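Local coordinates for conserved hypothetical protein (Sulfolobus solfataricus, PDB 2GF6) that probably hydrolyses fatty acyl-CoA thioesters, as a coenzyme A-binding member of the 4-hydroxybenzoyl-CoA thioesterase family with a hotdog fold, at residues Lys39-Ile47 and Glu127-Lys135. Sequence-based numbering, arbitrary orientation.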
# COMPACT_ATOMS: atom_id res chain seq x y z
N LYS A 39 -11.64 9.48 -12.82
CA LYS A 39 -12.96 10.13 -12.90
C LYS A 39 -13.08 10.93 -14.20
O LYS A 39 -14.10 10.87 -14.89
CB LYS A 39 -13.20 11.04 -11.68
CG LYS A 39 -14.61 11.63 -11.62
CD LYS A 39 -14.79 12.71 -10.53
CE LYS A 39 -14.06 14.02 -10.87
NZ LYS A 39 -14.89 15.00 -11.66
N PHE A 40 -12.03 11.68 -14.52
CA PHE A 40 -11.98 12.42 -15.76
C PHE A 40 -12.26 11.54 -16.99
O PHE A 40 -13.07 11.88 -17.84
CB PHE A 40 -10.63 13.13 -15.92
CG PHE A 40 -10.40 13.66 -17.29
CD1 PHE A 40 -11.00 14.82 -17.71
CD2 PHE A 40 -9.60 12.96 -18.19
CE1 PHE A 40 -10.79 15.29 -18.97
CE2 PHE A 40 -9.39 13.43 -19.46
CZ PHE A 40 -9.98 14.60 -19.85
N ILE A 41 -11.55 10.42 -17.07
CA ILE A 41 -11.69 9.54 -18.23
C ILE A 41 -13.12 9.01 -18.33
O ILE A 41 -13.71 8.96 -19.42
CB ILE A 41 -10.64 8.38 -18.17
CG1 ILE A 41 -9.24 8.93 -18.44
CG2 ILE A 41 -10.96 7.27 -19.18
CD1 ILE A 41 -9.07 9.66 -19.79
N LYS A 42 -13.69 8.67 -17.18
CA LYS A 42 -15.04 8.14 -17.14
C LYS A 42 -16.00 9.17 -17.68
O LYS A 42 -16.78 8.87 -18.56
CB LYS A 42 -15.43 7.79 -15.71
CG LYS A 42 -16.81 7.16 -15.59
CD LYS A 42 -17.37 7.34 -14.18
CE LYS A 42 -17.21 6.10 -13.33
NZ LYS A 42 -18.46 5.28 -13.40
N GLU A 43 -15.92 10.38 -17.14
CA GLU A 43 -16.85 11.45 -17.53
C GLU A 43 -16.60 12.02 -18.95
O GLU A 43 -17.55 12.36 -19.66
CB GLU A 43 -16.80 12.58 -16.50
CG GLU A 43 -17.35 12.17 -15.14
CD GLU A 43 -17.15 13.22 -14.02
OE1 GLU A 43 -16.32 14.15 -14.15
OE2 GLU A 43 -17.83 13.07 -12.97
N LYS A 44 -15.35 12.12 -19.37
CA LYS A 44 -15.07 12.74 -20.68
C LYS A 44 -15.14 11.73 -21.85
O LYS A 44 -15.62 12.06 -22.93
CB LYS A 44 -13.69 13.42 -20.63
CG LYS A 44 -13.19 14.07 -21.97
CD LYS A 44 -14.01 15.30 -22.39
CE LYS A 44 -13.72 16.54 -21.54
NZ LYS A 44 -14.65 17.67 -21.92
N VAL A 45 -14.64 10.52 -21.63
CA VAL A 45 -14.53 9.49 -22.68
C VAL A 45 -15.53 8.37 -22.46
O VAL A 45 -15.92 7.69 -23.40
CB VAL A 45 -13.12 8.85 -22.72
CG1 VAL A 45 -12.94 8.01 -23.98
CG2 VAL A 45 -12.04 9.89 -22.60
N GLY A 46 -15.92 8.14 -21.22
CA GLY A 46 -16.88 7.09 -20.92
C GLY A 46 -16.33 5.67 -20.98
O GLY A 46 -17.03 4.75 -21.34
N ILE A 47 -15.09 5.49 -20.55
CA ILE A 47 -14.45 4.20 -20.61
C ILE A 47 -13.75 3.95 -19.29
O ILE A 47 -13.52 4.90 -18.53
CB ILE A 47 -13.41 4.17 -21.76
CG1 ILE A 47 -12.30 5.20 -21.53
CG2 ILE A 47 -14.13 4.37 -23.10
CD1 ILE A 47 -11.08 5.04 -22.44
N GLU A 127 -12.49 6.71 -31.72
CA GLU A 127 -13.54 6.75 -30.70
C GLU A 127 -13.04 7.59 -29.52
O GLU A 127 -13.62 8.63 -29.18
CB GLU A 127 -13.91 5.35 -30.16
CG GLU A 127 -14.39 5.38 -28.65
CD GLU A 127 -15.04 4.09 -28.14
OE1 GLU A 127 -15.99 3.58 -28.80
OE2 GLU A 127 -14.61 3.62 -27.05
N ILE A 128 -11.94 7.14 -28.94
CA ILE A 128 -11.40 7.72 -27.71
C ILE A 128 -10.81 9.11 -27.92
O ILE A 128 -11.02 10.02 -27.10
CB ILE A 128 -10.37 6.74 -27.10
CG1 ILE A 128 -11.13 5.58 -26.43
CG2 ILE A 128 -9.42 7.41 -26.10
CD1 ILE A 128 -10.60 4.22 -26.78
N MSE A 129 -10.10 9.30 -29.03
CA MSE A 129 -9.43 10.56 -29.28
C MSE A 129 -10.38 11.71 -29.62
O MSE A 129 -10.10 12.87 -29.29
CB MSE A 129 -8.40 10.42 -30.41
CG MSE A 129 -7.46 11.61 -30.48
SE MSE A 129 -6.58 11.93 -28.77
CE MSE A 129 -5.06 10.89 -29.09
N ASP A 130 -11.49 11.40 -30.31
CA ASP A 130 -12.53 12.39 -30.59
C ASP A 130 -13.08 12.97 -29.28
O ASP A 130 -13.27 14.17 -29.17
CB ASP A 130 -13.65 11.77 -31.44
CG ASP A 130 -13.22 11.48 -32.90
OD1 ASP A 130 -12.14 11.96 -33.30
OD2 ASP A 130 -13.96 10.78 -33.65
N LYS A 131 -13.29 12.12 -28.28
CA LYS A 131 -13.86 12.56 -26.99
C LYS A 131 -12.85 13.32 -26.11
O LYS A 131 -13.18 14.36 -25.55
CB LYS A 131 -14.48 11.38 -26.24
CG LYS A 131 -15.78 10.87 -26.88
CD LYS A 131 -16.76 10.33 -25.83
CE LYS A 131 -18.21 10.31 -26.32
NZ LYS A 131 -18.87 11.65 -26.32
N LEU A 132 -11.64 12.79 -26.01
CA LEU A 132 -10.55 13.48 -25.32
C LEU A 132 -10.22 14.84 -25.90
O LEU A 132 -9.79 15.72 -25.18
CB LEU A 132 -9.27 12.66 -25.37
CG LEU A 132 -9.00 11.73 -24.21
CD1 LEU A 132 -7.66 11.05 -24.42
CD2 LEU A 132 -9.04 12.49 -22.87
N SER A 133 -10.40 15.00 -27.21
CA SER A 133 -10.02 16.24 -27.89
C SER A 133 -10.96 17.42 -27.59
O SER A 133 -10.63 18.57 -27.90
CB SER A 133 -9.93 16.03 -29.40
OG SER A 133 -11.20 16.18 -30.00
N ILE A 134 -12.13 17.15 -26.98
CA ILE A 134 -13.07 18.21 -26.61
C ILE A 134 -12.74 18.86 -25.26
O ILE A 134 -12.48 18.16 -24.29
CB ILE A 134 -14.52 17.68 -26.56
CG1 ILE A 134 -14.90 17.03 -27.89
CG2 ILE A 134 -15.52 18.83 -26.23
CD1 ILE A 134 -16.25 16.38 -27.88
N LYS A 135 -12.80 20.20 -25.23
CA LYS A 135 -12.64 21.03 -24.01
C LYS A 135 -11.16 21.44 -23.79
O LYS A 135 -10.20 20.78 -24.21
CB LYS A 135 -13.24 20.37 -22.74
CG LYS A 135 -13.49 21.32 -21.57
CD LYS A 135 -14.38 20.74 -20.44
CE LYS A 135 -15.92 20.69 -20.73
NZ LYS A 135 -16.71 20.27 -19.51
OXT LYS A 135 -10.89 22.49 -23.19
O HOH W 1 -15.68 14.30 -24.73
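The carbonyl oxygens of K44 and K131 share one water, which donates to both: its oxygen lies 2.6 Å from K131 O and 2.9 Å from K44 O, tying the last turns of two helices that are far apart in the chain. Beside this bridge the ammonium of K44 makes a weak hydrogen bond, NZ to I134 O at 3.3 Å. The K44 chain reaches that carbonyl by bending twice (chi2 68°, chi3 74°), which lays its CD against K131 O. K44 NZ also lies 4.1 Å from K135 NZ, a pairing of like charges that E6 probably offsets, since its carboxylate forms salt bridges with both lysines. Cutting K44 back to an alanine would probably leave I134 O without this weak donor and E6 with one cation fewer to balance its charge.

In the hotdog fold a long helix is wrapped by an antiparallel sheet; here the C-terminal helix 126-132 packs against the end of that long helix, 26-45, and the axes of the short segments 39-45 and 127-132 pass 9.6 Å apart at closest, at 97° to each other. V45 sits at the crossing with its two methyls divided between neighbours: CG1, anti to the backbone N, meets I128 CG1 at 3.9 Å, while CG2 goes to L132. I47 CD1 approaches the same I128 carbon, the two side chains running roughly perpendicular. L132 turns its CD2 to the edge of the F40 ring, near the ring plane and 3.6 Å from F40 CE2, whereas K44 CB rests over one face, toward the rim. Beneath this apolar patch, strands 76-85 and 90-99 supply I85 and I91 against L132, and L81, P83 and F93 against F40.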